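Long-range contacts in polysaccharide deacetylase (Ammonifex degensii, PDB 4WCJ), which probably removes N-acetyl groups from poly-beta-1,6-N-acetyl-D-glucosamine, as a zinc-dependent family 4 carbohydrate esterase: residues L40-V45 with V93-D98; T74-E79 with K200-A205; V123-V128 with H157-H162; K169-L174 with Y206-G211. One frame throughout, in Å; residues are numbered along the deposited sequence.

Interaction 1 of 4, residues L40-V45 with V93-D98; sequences LCYHRV and VLVTFD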
# COMPACT_ATOMS: atom_id res chain seq x y z
N LEU A 40 -3.74 4.42 4.81
CA LEU A 40 -3.86 3.22 5.64
C LEU A 40 -3.19 2.03 4.98
O LEU A 40 -3.29 1.85 3.76
CB LEU A 40 -5.33 2.90 5.93
CG LEU A 40 -6.18 4.05 6.47
CD1 LEU A 40 -7.63 3.61 6.65
CD2 LEU A 40 -5.61 4.59 7.76
N CYS A 41 -2.49 1.23 5.77
CA CYS A 41 -1.88 -0.00 5.29
C CYS A 41 -2.52 -1.22 5.95
O CYS A 41 -2.35 -1.46 7.15
CB CYS A 41 -0.37 -0.00 5.54
SG CYS A 41 0.44 -1.55 5.08
N TYR A 42 -3.26 -1.97 5.15
CA TYR A 42 -3.85 -3.25 5.55
C TYR A 42 -3.07 -4.40 4.90
O TYR A 42 -2.30 -4.19 3.96
CB TYR A 42 -5.32 -3.34 5.13
CG TYR A 42 -6.26 -2.35 5.77
CD1 TYR A 42 -6.88 -2.63 6.99
CD2 TYR A 42 -6.57 -1.15 5.13
CE1 TYR A 42 -7.76 -1.73 7.56
CE2 TYR A 42 -7.45 -0.24 5.71
CZ TYR A 42 -8.04 -0.54 6.92
OH TYR A 42 -8.92 0.35 7.49
N HIS A 43 -3.26 -5.62 5.41
CA HIS A 43 -2.67 -6.80 4.80
C HIS A 43 -3.74 -7.83 4.46
O HIS A 43 -4.01 -8.11 3.29
CB HIS A 43 -1.62 -7.43 5.72
CG HIS A 43 -0.34 -6.66 5.77
ND1 HIS A 43 -0.16 -5.59 6.61
CD2 HIS A 43 0.81 -6.80 5.08
CE1 HIS A 43 1.06 -5.10 6.44
NE2 HIS A 43 1.67 -5.82 5.51
N ARG A 44 -4.36 -8.37 5.49
CA ARG A 44 -5.34 -9.43 5.32
C ARG A 44 -6.68 -9.05 5.91
O ARG A 44 -6.76 -8.35 6.92
CB ARG A 44 -4.86 -10.73 5.97
CG ARG A 44 -3.55 -11.22 5.40
CD ARG A 44 -2.85 -12.17 6.34
NE ARG A 44 -1.51 -12.47 5.86
CZ ARG A 44 -0.47 -12.73 6.66
NH1 ARG A 44 0.72 -12.99 6.15
NH2 ARG A 44 -0.64 -12.72 7.98
N VAL A 45 -7.74 -9.53 5.28
CA VAL A 45 -9.07 -9.40 5.83
C VAL A 45 -9.57 -10.82 6.10
O VAL A 45 -10.10 -11.50 5.22
CB VAL A 45 -9.99 -8.64 4.88
CG1 VAL A 45 -11.37 -8.51 5.49
CG2 VAL A 45 -9.40 -7.26 4.62
N VAL A 93 -7.98 10.41 2.77
CA VAL A 93 -7.50 9.07 3.10
C VAL A 93 -7.34 8.19 1.86
O VAL A 93 -8.22 8.14 1.00
CB VAL A 93 -8.44 8.35 4.09
CG1 VAL A 93 -8.10 6.86 4.18
CG2 VAL A 93 -8.34 8.98 5.47
N LEU A 94 -6.20 7.52 1.77
CA LEU A 94 -5.96 6.49 0.76
C LEU A 94 -5.89 5.11 1.42
O LEU A 94 -5.15 4.90 2.38
CB LEU A 94 -4.66 6.77 0.00
CG LEU A 94 -4.22 5.71 -1.02
CD1 LEU A 94 -5.30 5.50 -2.07
CD2 LEU A 94 -2.92 6.11 -1.68
N VAL A 95 -6.68 4.18 0.89
CA VAL A 95 -6.63 2.79 1.35
C VAL A 95 -5.57 2.02 0.57
O VAL A 95 -5.56 2.06 -0.67
CB VAL A 95 -8.01 2.10 1.19
CG1 VAL A 95 -7.92 0.63 1.59
CG2 VAL A 95 -9.06 2.82 2.00
N THR A 96 -4.67 1.35 1.28
CA THR A 96 -3.69 0.48 0.63
C THR A 96 -3.59 -0.90 1.30
O THR A 96 -3.84 -1.05 2.51
CB THR A 96 -2.26 1.11 0.59
OG1 THR A 96 -1.62 0.98 1.87
CG2 THR A 96 -2.32 2.58 0.18
N PHE A 97 -3.22 -1.89 0.49
CA PHE A 97 -2.96 -3.25 0.96
C PHE A 97 -1.58 -3.70 0.52
O PHE A 97 -1.20 -3.47 -0.63
CB PHE A 97 -4.00 -4.23 0.41
CG PHE A 97 -5.32 -4.17 1.11
CD1 PHE A 97 -6.21 -3.15 0.85
CD2 PHE A 97 -5.67 -5.14 2.04
CE1 PHE A 97 -7.43 -3.10 1.49
CE2 PHE A 97 -6.89 -5.09 2.68
CZ PHE A 97 -7.76 -4.07 2.41
N ASP A 98 -0.85 -4.37 1.41
CA ASP A 98 0.46 -4.96 1.09
C ASP A 98 0.43 -6.48 1.01
O ASP A 98 -0.15 -7.12 1.87
CB ASP A 98 1.51 -4.59 2.15
CG ASP A 98 2.01 -3.17 2.00
OD1 ASP A 98 1.48 -2.42 1.14
OD2 ASP A 98 2.92 -2.80 2.77
O HOH W 1 -2.27 -8.63 0.99
O HOH W 2 3.79 -5.02 4.29
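Tyr42 and Phe97 lie side by side, on the same face of the sheet, on two neighbouring parallel strands, 36-42 and 91-99, of the beta/alpha barrel typical of family 4 carbohydrate esterases. Backbone bonds alternate between Leu40-Tyr42 and Leu94-Asp98, the straightest running from Tyr42 N to Thr96 O (2.9 Å, 177° at the hydrogen). Tyr42 CB sits over one face of the Phe97 ring, 3.7 Å from the centroid, a CH-pi contact. CG and CD2 lie near Phe97 CZ, and CD2 also meets Val95 CG1 at 4.2 Å; the two rings are slid apart and barely overlap. The hydroxyl at the tip leaves the strand pair for Gln61. At the rim of Phe97, Val45 CG2 packs 3.8 Å from CE2; helix 102-114 packs on Phe97 and Val45, helix 55-67 on Tyr42. On the side of Cys41 and Thr96 the chemistry is polar. Arg245 forms a salt bridge with Asp98 and bonds Thr96 OG1, and a zinc-bound water joins Asp98 OD2 to His43 NE2. Thr96 suits its place because chi1 of 79° turns OG1 back to the neighbouring strand: Leu40 O accepts from Thr96 OG1 at 2.7 Å and, from the opposite face of its carbonyl plane, from Thr96 N.

Interaction 2 of 4, residues T74-E79 with K200-A205; sequences TPQEAE and KTRYFA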
# COMPACT_ATOMS: atom_id res chain seq x y z
N THR A 74 -8.19 8.61 -4.74
CA THR A 74 -7.56 7.63 -5.63
C THR A 74 -6.05 7.73 -5.53
O THR A 74 -5.52 8.76 -5.10
CB THR A 74 -7.98 7.82 -7.11
OG1 THR A 74 -7.49 9.07 -7.59
CG2 THR A 74 -9.49 7.77 -7.27
N PRO A 75 -5.33 6.67 -5.92
CA PRO A 75 -3.87 6.80 -5.94
C PRO A 75 -3.39 7.99 -6.80
O PRO A 75 -2.46 8.68 -6.39
CB PRO A 75 -3.41 5.46 -6.52
CG PRO A 75 -4.46 4.50 -6.08
CD PRO A 75 -5.75 5.29 -6.22
N GLN A 76 -4.01 8.21 -7.96
CA GLN A 76 -3.67 9.37 -8.79
C GLN A 76 -3.91 10.68 -8.06
O GLN A 76 -3.09 11.60 -8.12
CB GLN A 76 -4.46 9.36 -10.10
CG GLN A 76 -3.62 9.09 -11.33
CD GLN A 76 -2.47 10.07 -11.46
OE1 GLN A 76 -2.63 11.27 -11.28
NE2 GLN A 76 -1.28 9.54 -11.76
N GLU A 77 -5.05 10.78 -7.37
CA GLU A 77 -5.38 11.97 -6.60
C GLU A 77 -4.34 12.20 -5.51
O GLU A 77 -3.92 13.34 -5.28
CB GLU A 77 -6.78 11.85 -5.98
CG GLU A 77 -7.91 12.21 -6.95
CD GLU A 77 -9.30 11.94 -6.39
OE1 GLU A 77 -9.45 11.11 -5.47
OE2 GLU A 77 -10.27 12.57 -6.88
N ALA A 78 -3.92 11.11 -4.88
CA ALA A 78 -2.93 11.19 -3.81
C ALA A 78 -1.61 11.73 -4.33
O ALA A 78 -0.97 12.56 -3.68
CB ALA A 78 -2.73 9.82 -3.17
N GLU A 79 -1.21 11.26 -5.51
CA GLU A 79 0.04 11.68 -6.12
C GLU A 79 -0.01 13.15 -6.49
O GLU A 79 0.93 13.89 -6.24
CB GLU A 79 0.37 10.86 -7.36
CG GLU A 79 1.77 11.17 -7.92
CD GLU A 79 1.98 10.62 -9.31
OE1 GLU A 79 2.76 11.24 -10.08
OE2 GLU A 79 1.37 9.58 -9.64
N LYS A 200 2.47 1.02 -16.79
CA LYS A 200 3.69 1.41 -16.09
C LYS A 200 3.39 1.53 -14.60
O LYS A 200 2.34 2.04 -14.21
CB LYS A 200 4.25 2.73 -16.63
N THR A 201 4.31 1.06 -13.76
CA THR A 201 4.09 1.05 -12.32
C THR A 201 4.61 2.32 -11.66
O THR A 201 5.82 2.53 -11.57
CB THR A 201 4.77 -0.17 -11.66
OG1 THR A 201 4.41 -1.36 -12.37
CG2 THR A 201 4.38 -0.30 -10.19
N ARG A 202 3.71 3.18 -11.18
CA ARG A 202 4.13 4.44 -10.58
C ARG A 202 4.50 4.33 -9.09
O ARG A 202 5.25 5.16 -8.55
CB ARG A 202 3.03 5.49 -10.74
CG ARG A 202 2.73 5.85 -12.19
CD ARG A 202 1.65 6.94 -12.29
NE ARG A 202 2.17 8.28 -12.02
CZ ARG A 202 2.86 9.01 -12.89
NH1 ARG A 202 3.27 10.23 -12.58
NH2 ARG A 202 3.13 8.51 -14.10
N TYR A 203 3.99 3.30 -8.41
CA TYR A 203 4.03 3.29 -6.95
C TYR A 203 4.73 2.09 -6.35
O TYR A 203 4.53 0.96 -6.78
CB TYR A 203 2.60 3.37 -6.42
CG TYR A 203 1.81 4.48 -7.07
CD1 TYR A 203 2.32 5.76 -7.12
CD2 TYR A 203 0.58 4.24 -7.66
CE1 TYR A 203 1.63 6.79 -7.72
CE2 TYR A 203 -0.12 5.26 -8.27
CZ TYR A 203 0.41 6.53 -8.30
OH TYR A 203 -0.30 7.55 -8.92
N PHE A 204 5.54 2.34 -5.31
CA PHE A 204 6.30 1.29 -4.64
C PHE A 204 6.14 1.36 -3.13
O PHE A 204 6.11 2.46 -2.56
CB PHE A 204 7.79 1.40 -5.01
CG PHE A 204 8.64 0.27 -4.48
CD1 PHE A 204 9.16 0.31 -3.19
CD2 PHE A 204 8.94 -0.81 -5.29
CE1 PHE A 204 9.94 -0.72 -2.72
CE2 PHE A 204 9.73 -1.85 -4.81
CZ PHE A 204 10.22 -1.81 -3.53
N ALA A 205 6.04 0.20 -2.49
CA ALA A 205 6.00 0.11 -1.02
C ALA A 205 7.11 -0.79 -0.52
O ALA A 205 7.25 -1.93 -0.98
CB ALA A 205 4.65 -0.40 -0.55
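Pro75 and Tyr203 have the closest CA atoms between the helical turn 75-79 and the short strand 203-205, whose directions are perpendicular (90°) and whose axes stay 12.0 Å apart. Side chains therefore have to bridge the gap. The Tyr203 ring lies against the helix, its CE2 3.7 Å from Pro75 CB. Glu79 is long enough to meet it: with CG anti to the backbone N (chi1 -173°) and the chain extended beyond, it brings its carboxylate to both Tyr203 and Arg202. Arg202 grips this group side-on, its guanidinium nearly coplanar with the carboxylate (11°). Arg202 NH1 reaches Glu79 OE1 at 2.7 Å and Arg202 NE reaches Glu79 OE2 at 2.8 Å, each on a syn lone pair. The anti lone pair of Glu79 OE2 takes the hydroxyl of Tyr203 at 2.7 Å. Three bonds thus fix the rotation of the carboxylate, which would probably keep it ionised. Arg202 CB lies 3.5 Å above the centre of the Tyr203 ring. The helix itself begins with a capping box, Thr74 OG1 accepting from Glu77 N and Glu77 OE1 from Thr74 N. The bidentate salt bridge, with the tyrosine bond beside it, ties helix 75-82 to the start of barrel strand 203-205 and the loop before it.

Interaction 3 of 4, residues V123-V128 with H157-H162; sequences VIAGQV and HTYDLH. With ZN (zinc ion), chain B.
Ile124 and His157, their CA atoms 4.8 Å apart, lie where two loops leave neighbouring parallel strands, 119-123 and 152-156, and backbone bonds continue the pairing: His157 N to Val123 O, Ala125 N to Thr158 O and Gly126 N to Tyr159 O. In this family 4 esterase barrel the 157-162 loop supplies two of the three protein ligands of the zinc, His157 and His162; Asp99, at the end of strand 91-99, is the third. His157 NE2 is 2.1 Å from the zinc and His162 NE2 2.2 Å; two waters complete the five ligands. Both histidines have CG anti to the backbone N, which swings their rings toward the metal from positions five residues apart. The other ring nitrogen of His157, ND1, donates to Ala205 O, so a second-shell carbonyl fixes the turn of the ring. Ile124 packs against both histidines because its branches part: CD1 touches His162 CD2 at 3.6 Å, CG1 lies 3.9 Å from His157 CD2, and CG2 turns to Tyr159 O. Further along, Gly126 CA lies 3.6 Å from the Tyr159 ring centroid, over the centre of one face, a CH-pi contact. With no CB, Gly126 lets its backbone come this close to Tyr159 O and the ring. Within 157-162, Thr158 OG1 donates to His157 O and accepts from Leu161 N, an ST motif that holds the turn leading to His162. At the outer end, Asp160 OD1, which Tyr163 OH also binds, is met from above its carboxylate plane by Gln127 NE2 at 3.0 Å.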
# COMPACT_ATOMS: atom_id res chain seq x y z
N VAL A 123 1.69 -5.47 -4.62
CA VAL A 123 1.89 -6.91 -4.67
C VAL A 123 3.36 -7.33 -4.80
O VAL A 123 4.18 -6.65 -5.42
CB VAL A 123 1.08 -7.53 -5.82
CG1 VAL A 123 -0.40 -7.15 -5.69
CG2 VAL A 123 1.59 -7.10 -7.21
N ILE A 124 3.67 -8.45 -4.17
CA ILE A 124 4.93 -9.15 -4.36
C ILE A 124 4.80 -9.90 -5.67
O ILE A 124 4.26 -11.00 -5.72
CB ILE A 124 5.24 -10.12 -3.22
CG1 ILE A 124 5.10 -9.41 -1.87
CG2 ILE A 124 6.64 -10.67 -3.39
CD1 ILE A 124 5.06 -10.35 -0.71
N ALA A 125 5.27 -9.28 -6.75
CA ALA A 125 4.88 -9.72 -8.09
C ALA A 125 5.29 -11.16 -8.36
O ALA A 125 4.58 -11.87 -9.08
CB ALA A 125 5.47 -8.78 -9.16
N GLY A 126 6.40 -11.60 -7.78
CA GLY A 126 6.88 -12.96 -7.98
C GLY A 126 6.18 -14.02 -7.15
O GLY A 126 6.41 -15.21 -7.34
N GLN A 127 5.32 -13.60 -6.23
CA GLN A 127 4.58 -14.54 -5.38
C GLN A 127 3.10 -14.59 -5.73
O GLN A 127 2.34 -15.37 -5.15
CB GLN A 127 4.75 -14.19 -3.89
CG GLN A 127 6.15 -14.37 -3.35
CD GLN A 127 6.64 -15.81 -3.47
OE1 GLN A 127 5.83 -16.75 -3.44
NE2 GLN A 127 7.95 -15.98 -3.58
N VAL A 128 2.68 -13.75 -6.66
CA VAL A 128 1.29 -13.79 -7.14
C VAL A 128 0.96 -15.17 -7.73
O VAL A 128 1.74 -15.74 -8.49
CB VAL A 128 1.04 -12.68 -8.18
CG1 VAL A 128 -0.30 -12.89 -8.89
CG2 VAL A 128 1.08 -11.34 -7.49
N HIS A 157 5.74 -4.34 -4.56
CA HIS A 157 6.15 -4.63 -3.19
C HIS A 157 7.36 -5.57 -3.30
O HIS A 157 7.41 -6.61 -2.66
CB HIS A 157 4.98 -5.27 -2.42
CG HIS A 157 5.07 -5.18 -0.92
ND1 HIS A 157 5.56 -4.07 -0.26
CD2 HIS A 157 4.69 -6.05 0.04
CE1 HIS A 157 5.49 -4.27 1.04
NE2 HIS A 157 4.96 -5.47 1.25
N THR A 158 8.33 -5.16 -4.13
CA THR A 158 9.39 -6.01 -4.71
C THR A 158 8.83 -7.12 -5.59
O THR A 158 7.63 -7.41 -5.57
CB THR A 158 10.34 -6.68 -3.64
OG1 THR A 158 9.70 -7.82 -3.04
CG2 THR A 158 10.76 -5.69 -2.58
N TYR A 159 9.70 -7.72 -6.41
CA TYR A 159 9.35 -8.95 -7.13
C TYR A 159 9.41 -10.17 -6.21
O TYR A 159 8.43 -10.92 -6.07
CB TYR A 159 10.28 -9.17 -8.33
CG TYR A 159 9.96 -10.42 -9.12
CD1 TYR A 159 8.97 -10.41 -10.10
CD2 TYR A 159 10.63 -11.62 -8.88
CE1 TYR A 159 8.66 -11.56 -10.81
CE2 TYR A 159 10.32 -12.77 -9.59
CZ TYR A 159 9.33 -12.73 -10.55
OH TYR A 159 9.02 -13.86 -11.27
N ASP A 160 10.57 -10.39 -5.60
CA ASP A 160 10.72 -11.49 -4.65
C ASP A 160 11.85 -11.21 -3.67
O ASP A 160 12.82 -11.98 -3.58
CB ASP A 160 10.94 -12.81 -5.40
CG ASP A 160 10.89 -14.03 -4.49
OD1 ASP A 160 10.23 -13.97 -3.42
OD2 ASP A 160 11.53 -15.05 -4.83
N LEU A 161 11.72 -10.12 -2.94
CA LEU A 161 12.72 -9.74 -1.95
C LEU A 161 12.07 -9.40 -0.61
O LEU A 161 12.62 -8.65 0.19
CB LEU A 161 13.56 -8.55 -2.44
CG LEU A 161 14.78 -8.88 -3.31
CD1 LEU A 161 15.59 -7.63 -3.62
CD2 LEU A 161 15.66 -9.92 -2.63
N HIS A 162 10.89 -9.97 -0.37
CA HIS A 162 10.17 -9.74 0.88
C HIS A 162 10.64 -10.71 1.95
O HIS A 162 9.87 -11.54 2.47
CB HIS A 162 8.67 -9.89 0.65
CG HIS A 162 7.82 -9.18 1.66
ND1 HIS A 162 7.86 -9.48 3.01
CD2 HIS A 162 6.89 -8.21 1.52
CE1 HIS A 162 7.00 -8.71 3.65
NE2 HIS A 162 6.41 -7.92 2.77
ZN ZN B . 4.61 -6.71 2.96
O HOH W 3 3.89 -7.76 4.80
O HOH W 2 3.79 -5.02 4.29

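Interaction 4 of 4, residues K169-L174 with Y206-G211; sequences KKPVFL and YPYGFG
Phe173 reaches across to Tyr206 and Pro207 from a 3-10 turn that follows strand 170-171, and its conformation makes this possible. With chi1 at 60°, CG lies between the backbone N and the carbonyl carbon, which sends the far edge of the ring into the 206-211 loop. This loop follows barrel strand 203-205 and lies by the zinc site, Pro207 and Tyr208 touching His162. CZ of Phe173 packs 3.8 Å from Pro207 CD and meets Pro207 O in the ring plane at 3.5 Å, while Phe173 CE1 lies 3.9 Å from Tyr206 CD1. Lacking a CB, Gly211 can lie close to Tyr206, its CA 3.5 Å above one face of the ring, toward the rim. The Tyr206 hydroxyl is hydrogen-bonded to Asp216 and Thr215. The second pair is Pro171 and Tyr208, which slide past each other in opposite directions, Pro171 CG coming 3.6 Å from Tyr208 CD2. Tyr208 holds a positive phi of 70°, and Gly209 follows at phi 99°, a backbone shape that suits a residue without CB. Beside them Leu174 CD1 rests 3.9 Å from Phe210 O. The segments meet through van der Waals packing, so shape rather than directed bonding aligns them, and rigid prolines and flat rings are well suited to that.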
# COMPACT_ATOMS: atom_id res chain seq x y z
N LYS A 169 19.21 -8.15 11.58
CA LYS A 169 18.05 -7.38 12.03
C LYS A 169 17.62 -6.33 11.01
O LYS A 169 17.35 -5.18 11.37
CB LYS A 169 18.35 -6.70 13.37
N LYS A 170 17.53 -6.74 9.75
CA LYS A 170 17.07 -5.85 8.68
C LYS A 170 16.62 -6.67 7.46
O LYS A 170 16.95 -7.85 7.35
CB LYS A 170 18.18 -4.86 8.30
CG LYS A 170 19.52 -5.49 8.01
CD LYS A 170 20.51 -4.44 7.52
CE LYS A 170 20.58 -3.27 8.48
NZ LYS A 170 21.61 -2.27 8.09
N PRO A 171 15.87 -6.04 6.53
CA PRO A 171 15.46 -6.79 5.34
C PRO A 171 16.64 -7.18 4.46
O PRO A 171 17.64 -6.45 4.42
CB PRO A 171 14.55 -5.80 4.60
CG PRO A 171 14.14 -4.81 5.61
CD PRO A 171 15.28 -4.69 6.56
N VAL A 172 16.52 -8.29 3.75
CA VAL A 172 17.58 -8.76 2.86
C VAL A 172 18.02 -7.71 1.83
O VAL A 172 19.20 -7.67 1.45
CB VAL A 172 17.14 -10.03 2.10
CG1 VAL A 172 16.98 -11.20 3.07
CG2 VAL A 172 15.84 -9.78 1.33
N PHE A 173 17.10 -6.87 1.38
CA PHE A 173 17.46 -5.91 0.34
C PHE A 173 18.18 -4.68 0.88
O PHE A 173 18.60 -3.81 0.11
CB PHE A 173 16.21 -5.49 -0.46
CG PHE A 173 15.14 -4.83 0.35
CD1 PHE A 173 15.15 -3.46 0.57
CD2 PHE A 173 14.09 -5.57 0.87
CE1 PHE A 173 14.15 -2.84 1.30
CE2 PHE A 173 13.08 -4.96 1.60
CZ PHE A 173 13.12 -3.59 1.82
N LEU A 174 18.36 -4.62 2.20
CA LEU A 174 19.13 -3.53 2.81
C LEU A 174 20.47 -4.02 3.36
O LEU A 174 21.22 -3.25 3.95
CB LEU A 174 18.33 -2.85 3.92
CG LEU A 174 17.02 -2.19 3.51
CD1 LEU A 174 16.35 -1.51 4.70
CD2 LEU A 174 17.23 -1.18 2.37
N TYR A 206 7.90 -0.28 0.41
CA TYR A 206 8.98 -1.07 1.02
C TYR A 206 8.43 -2.15 1.93
O TYR A 206 7.66 -1.86 2.84
CB TYR A 206 9.91 -0.18 1.84
CG TYR A 206 10.88 0.69 1.07
CD1 TYR A 206 11.85 0.12 0.25
CD2 TYR A 206 10.84 2.07 1.18
CE1 TYR A 206 12.75 0.91 -0.45
CE2 TYR A 206 11.74 2.87 0.48
CZ TYR A 206 12.69 2.29 -0.33
OH TYR A 206 13.59 3.08 -1.01
N PRO A 207 8.84 -3.40 1.70
CA PRO A 207 8.56 -4.43 2.71
C PRO A 207 9.23 -4.04 4.02
O PRO A 207 10.36 -3.53 4.00
CB PRO A 207 9.17 -5.70 2.11
CG PRO A 207 9.25 -5.42 0.63
CD PRO A 207 9.55 -3.95 0.53
N TYR A 208 8.50 -4.23 5.12
CA TYR A 208 8.94 -3.91 6.49
C TYR A 208 9.01 -2.40 6.71
O TYR A 208 9.33 -1.94 7.80
CB TYR A 208 10.27 -4.60 6.82
CG TYR A 208 10.24 -6.07 6.47
CD1 TYR A 208 9.46 -6.97 7.20
CD2 TYR A 208 10.95 -6.56 5.38
CE1 TYR A 208 9.41 -8.32 6.85
CE2 TYR A 208 10.91 -7.90 5.04
CZ TYR A 208 10.14 -8.77 5.77
OH TYR A 208 10.12 -10.09 5.40
N GLY A 209 8.69 -1.62 5.68
CA GLY A 209 8.34 -0.22 5.86
C GLY A 209 9.36 0.86 5.61
O GLY A 209 9.02 2.04 5.66
N PHE A 210 10.61 0.49 5.35
CA PHE A 210 11.67 1.51 5.26
C PHE A 210 12.73 1.23 4.21
O PHE A 210 12.95 0.10 3.83
CB PHE A 210 12.32 1.70 6.63
CG PHE A 210 11.33 2.04 7.69
CD1 PHE A 210 10.87 3.34 7.83
CD2 PHE A 210 10.79 1.05 8.51
CE1 PHE A 210 9.93 3.67 8.78
CE2 PHE A 210 9.85 1.37 9.46
CZ PHE A 210 9.41 2.67 9.60
N GLY A 211 13.38 2.30 3.76
CA GLY A 211 14.44 2.18 2.79
C GLY A 211 15.63 3.04 3.18
O GLY A 211 15.71 3.54 4.30

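Interactions 1, 3 and 4 gather round the zinc, while the Tyr203 contact of interaction 2 lies further off, its side chain about 14 Å from the metal at its nearest, though its strand end reaches the site. Interaction 3 supplies two of the ligands. Interaction 1 backs it: Asp98 OD2 is 3.4 Å from His157 CE1, and one zinc-bound water belongs to both contacts. Ala205, through its carbonyl, joins the strand of interaction 2 to His157 of interaction 3. The chain then runs straight into 206-211 of interaction 4, where Pro207 CB packs 3.4 Å from His162 CD2 and Tyr208 OH lies near His162 O.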